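Local coordinates for FHA domain-containing protein FhaA (Mycobacterium tuberculosis, PDB 3PO8), which regulates cell growth and peptidoglycan synthesis by binding MviN, recognising phosphorylated partners through the FHA domain that makes up this chain, at residues P38-R50 against L57-V69. Sequence-based numbering, arbitrary orientation.
With PO4 (phosphate ion), chain B.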
loop_
_atom_site.group_PDB
_atom_site.type_symbol
_atom_site.label_atom_id
_atom_site.label_comp_id
_atom_site.label_asym_id
_atom_site.label_seq_id
_atom_site.Cartn_x
_atom_site.Cartn_y
_atom_site.Cartn_z
ATOM N N PRO A 38 -3.991 6.604 10.156
ATOM C CA PRO A 38 -4.311 7.773 10.951
ATOM C C PRO A 38 -3.340 8.917 10.637
ATOM O O PRO A 38 -2.445 9.233 11.417
ATOM C CB PRO A 38 -4.140 7.259 12.366
ATOM C CG PRO A 38 -3.048 6.329 12.258
ATOM C CD PRO A 38 -3.292 5.610 10.983
ATOM N N ASP A 39 -3.504 9.471 9.451
ATOM C CA ASP A 39 -2.553 10.426 8.874
ATOM C C ASP A 39 -3.361 11.403 8.060
ATOM O O ASP A 39 -3.992 11.027 7.080
ATOM C CB ASP A 39 -1.556 9.635 8.012
ATOM C CG ASP A 39 -0.453 10.490 7.420
ATOM O OD1 ASP A 39 -0.627 11.708 7.256
ATOM O OD2 ASP A 39 0.612 9.932 7.109
ATOM N N THR A 40 -3.358 12.672 8.470
ATOM C CA THR A 40 -4.182 13.669 7.803
ATOM C C THR A 40 -3.651 14.039 6.423
ATOM O O THR A 40 -4.352 14.671 5.637
ATOM C CB THR A 40 -4.335 14.948 8.645
ATOM O OG1 THR A 40 -3.038 15.464 8.967
ATOM C CG2 THR A 40 -5.121 14.630 9.912
ATOM N N GLY A 41 -2.426 13.617 6.128
ATOM C CA GLY A 41 -1.860 13.849 4.806
ATOM C C GLY A 41 -2.255 12.783 3.798
ATOM O O GLY A 41 -1.957 12.923 2.619
ATOM N N VAL A 42 -2.935 11.729 4.262
ATOM C CA VAL A 42 -3.373 10.607 3.452
ATOM C C VAL A 42 -4.838 10.834 3.097
ATOM O O VAL A 42 -5.655 11.143 3.970
ATOM C CB VAL A 42 -3.202 9.294 4.240
ATOM C CG1 VAL A 42 -3.843 8.093 3.504
ATOM C CG2 VAL A 42 -1.738 9.087 4.496
ATOM N N SER A 43 -5.178 10.667 1.835
ATOM C CA SER A 43 -6.547 10.889 1.363
ATOM C C SER A 43 -7.471 9.794 1.897
ATOM O O SER A 43 -7.015 8.736 2.323
ATOM C CB SER A 43 -6.601 10.960 -0.159
ATOM O OG SER A 43 -5.974 12.137 -0.596
ATOM N N ARG A 44 -8.773 10.058 1.893
ATOM C CA ARG A 44 -9.748 9.085 2.402
ATOM C C ARG A 44 -9.580 7.748 1.659
ATOM O O ARG A 44 -9.543 6.684 2.264
ATOM C CB ARG A 44 -11.168 9.633 2.285
ATOM C CG ARG A 44 -11.465 10.650 3.349
ATOM C CD ARG A 44 -12.712 11.420 3.009
ATOM N NE ARG A 44 -12.408 12.542 2.121
ATOM C CZ ARG A 44 -13.318 13.236 1.441
ATOM N NH1 ARG A 44 -14.612 12.933 1.529
ATOM N NH2 ARG A 44 -12.936 14.246 0.664
ATOM N N ARG A 45 -9.495 7.820 0.339
ATOM C CA ARG A 45 -9.129 6.663 -0.498
ATOM C C ARG A 45 -7.908 7.104 -1.286
ATOM O O ARG A 45 -8.012 7.884 -2.229
ATOM C CB ARG A 45 -10.275 6.297 -1.432
ATOM C CG ARG A 45 -11.536 5.933 -0.677
ATOM C CD ARG A 45 -12.685 5.596 -1.639
ATOM N NE ARG A 45 -12.602 4.202 -2.052
ATOM C CZ ARG A 45 -13.408 3.604 -2.930
ATOM N NH1 ARG A 45 -14.391 4.272 -3.532
ATOM N NH2 ARG A 45 -13.226 2.322 -3.208
ATOM N N HIS A 46 -6.732 6.668 -0.851
ATOM C CA HIS A 46 -5.490 7.251 -1.329
ATOM C C HIS A 46 -4.845 6.476 -2.452
ATOM O O HIS A 46 -4.415 7.057 -3.456
ATOM C CB HIS A 46 -4.517 7.411 -0.174
ATOM C CG HIS A 46 -3.328 8.261 -0.491
ATOM N ND1 HIS A 46 -3.159 9.513 0.054
ATOM C CD2 HIS A 46 -2.224 8.016 -1.232
ATOM C CE1 HIS A 46 -2.017 10.020 -0.370
ATOM N NE2 HIS A 46 -1.427 9.133 -1.157
ATOM N N LEU A 47 -4.716 5.168 -2.267
ATOM C CA LEU A 47 -4.202 4.322 -3.304
ATOM C C LEU A 47 -4.888 2.990 -3.220
ATOM O O LEU A 47 -5.471 2.652 -2.196
ATOM C CB LEU A 47 -2.673 4.191 -3.245
ATOM C CG LEU A 47 -2.088 3.544 -1.997
ATOM C CD1 LEU A 47 -2.055 2.014 -2.120
ATOM C CD2 LEU A 47 -0.659 4.023 -1.718
ATOM N N GLU A 48 -4.835 2.248 -4.324
ATOM C CA GLU A 48 -5.294 0.885 -4.362
ATOM C C GLU A 48 -4.156 -0.017 -4.731
ATOM O O GLU A 48 -3.291 0.363 -5.495
ATOM C CB GLU A 48 -6.449 0.739 -5.352
ATOM C CG GLU A 48 -6.121 0.642 -6.793
ATOM C CD GLU A 48 -7.285 0.095 -7.655
ATOM O OE1 GLU A 48 -8.190 -0.644 -7.153
ATOM O OE2 GLU A 48 -7.256 0.415 -8.855
ATOM N N ILE A 49 -4.150 -1.214 -4.173
ATOM C CA ILE A 49 -3.244 -2.260 -4.616
ATOM C C ILE A 49 -4.118 -3.399 -5.094
ATOM O O ILE A 49 -4.936 -3.920 -4.335
ATOM C CB ILE A 49 -2.268 -2.737 -3.554
ATOM C CG1 ILE A 49 -1.370 -1.574 -3.119
ATOM C CG2 ILE A 49 -1.400 -3.852 -4.114
ATOM C CD1 ILE A 49 -0.516 -1.788 -1.877
ATOM N N ARG A 50 -3.945 -3.759 -6.358
ATOM C CA ARG A 50 -4.681 -4.835 -6.997
ATOM C C ARG A 50 -3.837 -6.090 -6.989
ATOM O O ARG A 50 -2.725 -6.059 -7.470
ATOM C CB ARG A 50 -5.048 -4.414 -8.406
ATOM C CG ARG A 50 -5.955 -3.175 -8.372
ATOM C CD ARG A 50 -6.616 -2.842 -9.698
ATOM N NE ARG A 50 -5.662 -2.733 -10.783
ATOM C CZ ARG A 50 -5.125 -1.600 -11.236
ATOM N NH1 ARG A 50 -5.414 -0.435 -10.694
ATOM N NH2 ARG A 50 -4.267 -1.646 -12.241
ATOM N N LEU A 57 -0.289 -4.649 -8.275
ATOM C CA LEU A 57 -0.271 -3.378 -8.990
ATOM C C LEU A 57 -0.817 -2.279 -8.103
ATOM O O LEU A 57 -1.983 -2.309 -7.673
ATOM C CB LEU A 57 -1.102 -3.457 -10.253
ATOM C CG LEU A 57 -0.665 -4.496 -11.254
ATOM C CD1 LEU A 57 -1.631 -4.436 -12.408
ATOM C CD2 LEU A 57 0.746 -4.238 -11.732
ATOM N N LEU A 58 0.007 -1.290 -7.837
ATOM C CA LEU A 58 -0.379 -0.126 -7.060
ATOM C C LEU A 58 -0.870 0.999 -7.960
ATOM O O LEU A 58 -0.292 1.270 -8.992
ATOM C CB LEU A 58 0.813 0.338 -6.212
ATOM C CG LEU A 58 0.616 1.591 -5.360
ATOM C CD1 LEU A 58 1.450 1.461 -4.071
ATOM C CD2 LEU A 58 0.954 2.867 -6.129
ATOM N N ALA A 59 -1.912 1.701 -7.562
ATOM C CA ALA A 59 -2.409 2.859 -8.295
ATOM C C ALA A 59 -2.777 3.974 -7.328
ATOM O O ALA A 59 -3.573 3.763 -6.407
ATOM C CB ALA A 59 -3.613 2.478 -9.130
ATOM N N ASP A 60 -2.223 5.167 -7.520
ATOM C CA ASP A 60 -2.639 6.332 -6.787
ATOM C C ASP A 60 -4.042 6.688 -7.229
ATOM O O ASP A 60 -4.325 6.681 -8.416
ATOM C CB ASP A 60 -1.694 7.494 -7.074
ATOM C CG ASP A 60 -2.081 8.737 -6.305
ATOM O OD1 ASP A 60 -2.845 9.558 -6.857
ATOM O OD2 ASP A 60 -1.661 8.875 -5.135
ATOM N N LEU A 61 -4.924 6.978 -6.286
ATOM C CA LEU A 61 -6.333 7.263 -6.592
ATOM C C LEU A 61 -6.588 8.751 -6.622
ATOM O O LEU A 61 -7.441 9.242 -5.884
ATOM C CB LEU A 61 -7.250 6.586 -5.569
ATOM C CG LEU A 61 -7.199 5.064 -5.540
ATOM C CD1 LEU A 61 -7.990 4.481 -4.400
ATOM C CD2 LEU A 61 -7.697 4.516 -6.883
ATOM N N ASN A 62 -5.826 9.463 -7.457
ATOM C CA ASN A 62 -5.948 10.912 -7.580
ATOM C C ASN A 62 -5.880 11.552 -6.204
ATOM O O ASN A 62 -6.692 12.428 -5.855
ATOM C CB ASN A 62 -7.257 11.261 -8.286
ATOM C CG ASN A 62 -7.327 12.714 -8.691
ATOM O OD1 ASN A 62 -6.298 13.376 -8.869
ATOM N ND2 ASN A 62 -8.543 13.219 -8.852
ATOM N N SER A 63 -4.899 11.122 -5.415
ATOM C CA SER A 63 -4.785 11.590 -4.037
ATOM C C SER A 63 -4.353 13.044 -4.017
ATOM O O SER A 63 -3.754 13.551 -4.967
ATOM C CB SER A 63 -3.803 10.727 -3.254
ATOM O OG SER A 63 -2.479 10.983 -3.676
ATOM N N THR A 64 -4.670 13.729 -2.931
ATOM C CA THR A 64 -4.345 15.145 -2.821
ATOM C C THR A 64 -2.822 15.327 -2.805
ATOM O O THR A 64 -2.290 16.178 -3.499
ATOM C CB THR A 64 -4.990 15.711 -1.571
ATOM O OG1 THR A 64 -6.420 15.609 -1.689
ATOM C CG2 THR A 64 -4.575 17.165 -1.338
ATOM N N ASN A 65 -2.122 14.502 -2.031
ATOM C CA ASN A 65 -0.671 14.686 -1.816
ATOM C C ASN A 65 0.236 13.751 -2.605
ATOM O O ASN A 65 1.452 13.881 -2.552
ATOM C CB ASN A 65 -0.352 14.630 -0.324
ATOM C CG ASN A 65 -0.931 15.817 0.421
ATOM O OD1 ASN A 65 -0.913 16.928 -0.078
ATOM N ND2 ASN A 65 -1.423 15.592 1.625
ATOM N N GLY A 66 -0.362 12.824 -3.329
ATOM C CA GLY A 66 0.391 11.857 -4.128
ATOM C C GLY A 66 0.964 10.681 -3.366
ATOM O O GLY A 66 0.873 10.598 -2.153
ATOM N N THR A 67 1.570 9.793 -4.134
ATOM C CA THR A 67 2.170 8.577 -3.617
ATOM C C THR A 67 3.542 8.440 -4.247
ATOM O O THR A 67 3.722 8.740 -5.413
ATOM C CB THR A 67 1.303 7.336 -3.961
ATOM O OG1 THR A 67 -0.002 7.503 -3.409
ATOM C CG2 THR A 67 1.911 6.058 -3.433
ATOM N N THR A 68 4.516 7.970 -3.481
ATOM C CA THR A 68 5.800 7.568 -4.053
ATOM C C THR A 68 6.131 6.139 -3.695
ATOM O O THR A 68 5.679 5.604 -2.690
ATOM C CB THR A 68 6.994 8.441 -3.628
ATOM O OG1 THR A 68 7.243 8.288 -2.233
ATOM C CG2 THR A 68 6.724 9.892 -3.892
ATOM N N VAL A 69 6.890 5.510 -4.571
ATOM C CA VAL A 69 7.467 4.199 -4.281
ATOM C C VAL A 69 8.965 4.317 -4.499
ATOM O O VAL A 69 9.406 4.781 -5.551
ATOM C CB VAL A 69 6.873 3.054 -5.130
ATOM C CG1 VAL A 69 7.491 1.685 -4.715
ATOM C CG2 VAL A 69 5.371 3.019 -5.008
HETATM P P PO4 B . -9.027 13.715 0.141
HETATM O O1 PO4 B . -9.446 13.288 -1.248
HETATM O O2 PO4 B . -9.806 14.986 0.452
HETATM O O3 PO4 B . -9.453 12.617 1.080
HETATM O O4 PO4 B . -7.557 14.035 0.185
HETATM O O HOH W 1 -3.360 12.970 0.072
HETATM O O HOH W 2 -9.206 9.538 -3.849
#
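Ser43 and Thr64 meet at the bound phosphate, where their hydroxyls both donate to O4, Ser43 OG at 2.6 Å and Thr64 OG1 at 2.7 Å. Ser43 OG, turned beside its own backbone N (chi1 -69°), also accepts an almost straight bond from Thr64 N, which ties the two loops together directly. Arg44 N and NE both donate to O3, and NH2 reaches O2 in the guanidinium plane, with the guanidinium coming from the side away from the two hydroxyls.

Behind this site the His46 ring is fixed by both its nitrogens. Ser43 N donates to ND1 within the ring plane (2.9 Å), and NE2 donates to Gly66 O, likewise in the ring plane but from above the carbonyl plane. Ser63 CB sits over the centre of one ring face in a CH-pi contact, 3.4 Å from the centroid. Asp60 OD2 receives Ser63 OG on its syn lone pair and Thr67 OG1 on its anti lone pair, while Ser63 N binds OD1. Asn65 ND2 closes the loops farther out on Gly41 O (2.9 Å), where a water also links Gly41 O, Ser43 OG and Asn65 N.

Strands 47-50 and 57-60 continue the contact as an antiparallel hairpin, with paired backbone bonds at Glu48-Ala59 and Arg50-Leu57. On one face Leu47 CD1 meets Leu58 CD1 at 4.0 Å; on the other, Ala59 CB lies beneath the Glu48-Arg50 salt bridge, and Arg50 also pairs with Glu76.

The phosphate probably marks where a partner's phosphothreonine binds, as in other FHA domains. A largely buried second shell, in which His46 ND1 holds Ser43 N and Asp60 holds Ser63, the neighbour of Thr64, probably keeps the first-shell hydroxyls in place, consistent with recognition by both loops together.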